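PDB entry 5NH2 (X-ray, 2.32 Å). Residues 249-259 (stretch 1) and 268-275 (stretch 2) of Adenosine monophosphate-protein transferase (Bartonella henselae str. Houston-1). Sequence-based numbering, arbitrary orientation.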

# COMPACT_ATOMS: atom_id res chain seq x y z
N THR A 249 -27.68 3.04 -7.20
CA THR A 249 -28.16 1.83 -7.86
C THR A 249 -27.76 0.61 -7.04
O THR A 249 -26.57 0.39 -6.80
CB THR A 249 -27.57 1.77 -9.27
OG1 THR A 249 -28.31 2.63 -10.13
CG2 THR A 249 -27.57 0.35 -9.81
N TYR A 250 -28.76 -0.17 -6.63
CA TYR A 250 -28.47 -1.39 -5.88
C TYR A 250 -27.63 -2.34 -6.73
O TYR A 250 -28.04 -2.73 -7.83
CB TYR A 250 -29.79 -2.04 -5.48
CG TYR A 250 -29.57 -3.20 -4.56
CD1 TYR A 250 -28.91 -3.03 -3.35
CD2 TYR A 250 -30.00 -4.46 -4.90
CE1 TYR A 250 -28.71 -4.11 -2.49
CE2 TYR A 250 -29.80 -5.53 -4.05
CZ TYR A 250 -29.16 -5.35 -2.86
OH TYR A 250 -28.96 -6.43 -2.06
N ARG A 251 -26.46 -2.73 -6.21
CA ARG A 251 -25.47 -3.49 -6.96
C ARG A 251 -25.51 -4.98 -6.66
O ARG A 251 -24.82 -5.77 -7.32
CB ARG A 251 -24.07 -2.91 -6.67
CG ARG A 251 -22.83 -3.69 -7.14
CD ARG A 251 -22.45 -3.37 -8.58
NE ARG A 251 -21.52 -4.37 -9.12
CZ ARG A 251 -21.21 -4.48 -10.41
NH1 ARG A 251 -21.75 -3.65 -11.30
NH2 ARG A 251 -20.36 -5.43 -10.82
N GLY A 252 -26.33 -5.40 -5.72
CA GLY A 252 -26.36 -6.78 -5.29
C GLY A 252 -25.75 -6.96 -3.91
O GLY A 252 -25.24 -6.04 -3.28
N ALA A 253 -25.83 -8.21 -3.45
CA ALA A 253 -25.56 -8.56 -2.08
C ALA A 253 -24.78 -9.86 -2.04
O ALA A 253 -24.75 -10.63 -3.00
CB ALA A 253 -26.85 -8.69 -1.27
N GLY A 254 -24.25 -10.15 -0.86
CA GLY A 254 -23.40 -11.30 -0.67
C GLY A 254 -23.69 -11.88 0.69
O GLY A 254 -24.66 -11.49 1.34
N LEU A 255 -22.90 -12.86 1.08
CA LEU A 255 -23.10 -13.43 2.41
C LEU A 255 -23.03 -12.37 3.50
O LEU A 255 -23.91 -12.30 4.35
CB LEU A 255 -22.07 -14.53 2.66
CG LEU A 255 -22.38 -15.78 1.88
CD1 LEU A 255 -21.09 -16.54 1.59
CD2 LEU A 255 -23.34 -16.59 2.73
N GLU A 256 -21.94 -11.58 3.55
CA GLU A 256 -21.75 -10.60 4.63
C GLU A 256 -22.25 -9.18 4.35
O GLU A 256 -22.74 -8.50 5.26
CB GLU A 256 -20.28 -10.62 5.05
CG GLU A 256 -19.99 -11.97 5.70
CD GLU A 256 -18.60 -12.11 6.24
OE1 GLU A 256 -17.73 -12.59 5.49
OE2 GLU A 256 -18.38 -11.74 7.40
N GLY A 257 -22.15 -8.68 3.11
CA GLY A 257 -22.37 -7.27 2.87
C GLY A 257 -23.08 -7.05 1.55
O GLY A 257 -23.29 -7.98 0.77
N PHE A 258 -23.49 -5.80 1.34
CA PHE A 258 -24.09 -5.38 0.08
C PHE A 258 -23.36 -4.15 -0.44
O PHE A 258 -22.71 -3.42 0.31
CB PHE A 258 -25.59 -5.07 0.19
CG PHE A 258 -25.88 -3.82 0.96
CD1 PHE A 258 -25.85 -3.84 2.35
CD2 PHE A 258 -26.20 -2.64 0.31
CE1 PHE A 258 -26.13 -2.70 3.08
CE2 PHE A 258 -26.49 -1.48 1.03
CZ PHE A 258 -26.45 -1.51 2.43
N ALA A 259 -23.52 -3.93 -1.74
CA ALA A 259 -22.86 -2.87 -2.47
C ALA A 259 -23.90 -1.98 -3.13
O ALA A 259 -24.91 -2.45 -3.67
CB ALA A 259 -21.91 -3.42 -3.55
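Stretch 2, residues 268-275: IGNIDHLP

Stretch 2 enters as a β-strand, Ile268 to Asn270, turns through a short 3-10 segment at Ile271 to His273, and ends in an extended Leu274 and Pro275, the latter at the N-cap position of the helix that follows. Its strand runs antiparallel to Gly257–Ala259, with an angle of 147° between the N-to-C directions and a closest approach of the axes of 4.6 Å. The register pairs Gly257 with Asn270, Phe258 with Gly269 and Ala259 with Ile268.

Backbone hydrogen bonds fix this register. Phe258 and Gly269 form the hydrogen-bonded pair, joined by Phe258 N to Gly269 O and by Gly269 N to Phe258 O, both 2.9 Å, and their CA atoms lie 5.5 Å apart. The flanking pairs are not hydrogen-bonded and come closer, with Gly257 CA 4.5 Å from Asn270 CA. Past the strand, a weak hydrogen bond from Ile271 N to Glu256 O (3.3 Å) ties the start of the 3-10 segment to the loop before Gly257. Within stretch 2, Asn270 OD1 accepts a hydrogen bond from Asp272 N at 3.0 Å, bracing the turn.

The apolar contacts centre on Phe258, whose ring is sandwiched between Gly269 N over one face and Leu274 over the opposite one. Leu274 CD1 stands 3.9 Å from the centroid of the Phe258 ring, almost along its normal, a CH-π contact. Backbone atoms of stretch 2 line the ring edge, where Phe258 CE1 approaches Asn270 O to 3.2 Å. An ideal CB on Gly269 would sit only 3.1 Å from Phe258 CE1, so the bare glycine leaves room for the ring. Ile271 packs alongside the backbone, its CG2 3.4 Å from Gly257 C. On the other face of the sheet, Ala259 CB meets Ile268 CD1 at 3.9 Å.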

# COMPACT_ATOMS: atom_id res chain seq x y z
N ILE A 268 -19.87 0.07 0.32
CA ILE A 268 -20.16 -1.23 0.93
C ILE A 268 -20.83 -1.01 2.28
O ILE A 268 -20.46 -0.10 3.04
CB ILE A 268 -18.90 -2.11 1.10
CG1 ILE A 268 -18.03 -2.11 -0.17
CG2 ILE A 268 -19.28 -3.57 1.46
CD1 ILE A 268 -18.79 -2.38 -1.40
N GLY A 269 -21.83 -1.86 2.60
CA GLY A 269 -22.49 -1.81 3.89
C GLY A 269 -22.86 -3.19 4.35
O GLY A 269 -22.79 -4.17 3.59
N ASN A 270 -23.25 -3.28 5.62
CA ASN A 270 -23.57 -4.55 6.25
C ASN A 270 -24.99 -4.96 5.86
O ASN A 270 -25.89 -4.13 5.88
CB ASN A 270 -23.45 -4.40 7.76
CG ASN A 270 -23.39 -5.71 8.47
OD1 ASN A 270 -24.30 -6.54 8.37
ND2 ASN A 270 -22.29 -5.92 9.20
N ILE A 271 -25.19 -6.25 5.52
CA ILE A 271 -26.53 -6.71 5.11
C ILE A 271 -27.55 -6.55 6.24
O ILE A 271 -28.71 -6.22 5.99
CB ILE A 271 -26.49 -8.16 4.62
CG1 ILE A 271 -25.92 -9.03 5.71
CG2 ILE A 271 -25.66 -8.31 3.38
CD1 ILE A 271 -25.78 -10.39 5.29
N ASP A 272 -27.14 -6.81 7.50
CA ASP A 272 -28.06 -6.67 8.63
C ASP A 272 -28.52 -5.23 8.84
O ASP A 272 -29.40 -5.00 9.69
CB ASP A 272 -27.45 -7.12 9.98
CG ASP A 272 -26.68 -8.42 9.90
OD1 ASP A 272 -25.46 -8.38 10.16
OD2 ASP A 272 -27.28 -9.48 9.63
N HIS A 273 -27.93 -4.26 8.15
CA HIS A 273 -28.38 -2.88 8.27
C HIS A 273 -29.42 -2.50 7.22
O HIS A 273 -29.97 -1.39 7.27
CB HIS A 273 -27.17 -1.93 8.21
CG HIS A 273 -26.20 -2.12 9.34
ND1 HIS A 273 -24.94 -1.57 9.34
CD2 HIS A 273 -26.31 -2.81 10.50
CE1 HIS A 273 -24.31 -1.90 10.45
NE2 HIS A 273 -25.12 -2.66 11.18
N LEU A 274 -29.68 -3.39 6.25
CA LEU A 274 -30.81 -3.12 5.37
C LEU A 274 -32.10 -3.50 6.08
O LEU A 274 -32.14 -4.48 6.83
CB LEU A 274 -30.69 -3.91 4.09
CG LEU A 274 -29.85 -3.30 2.98
CD1 LEU A 274 -29.68 -4.32 1.88
CD2 LEU A 274 -30.48 -2.01 2.46
N PRO A 275 -33.17 -2.74 5.88
CA PRO A 275 -34.47 -3.21 6.33
C PRO A 275 -34.75 -4.57 5.74
O PRO A 275 -34.67 -4.74 4.51
CB PRO A 275 -35.43 -2.14 5.78
CG PRO A 275 -34.59 -0.89 5.70
CD PRO A 275 -33.19 -1.36 5.37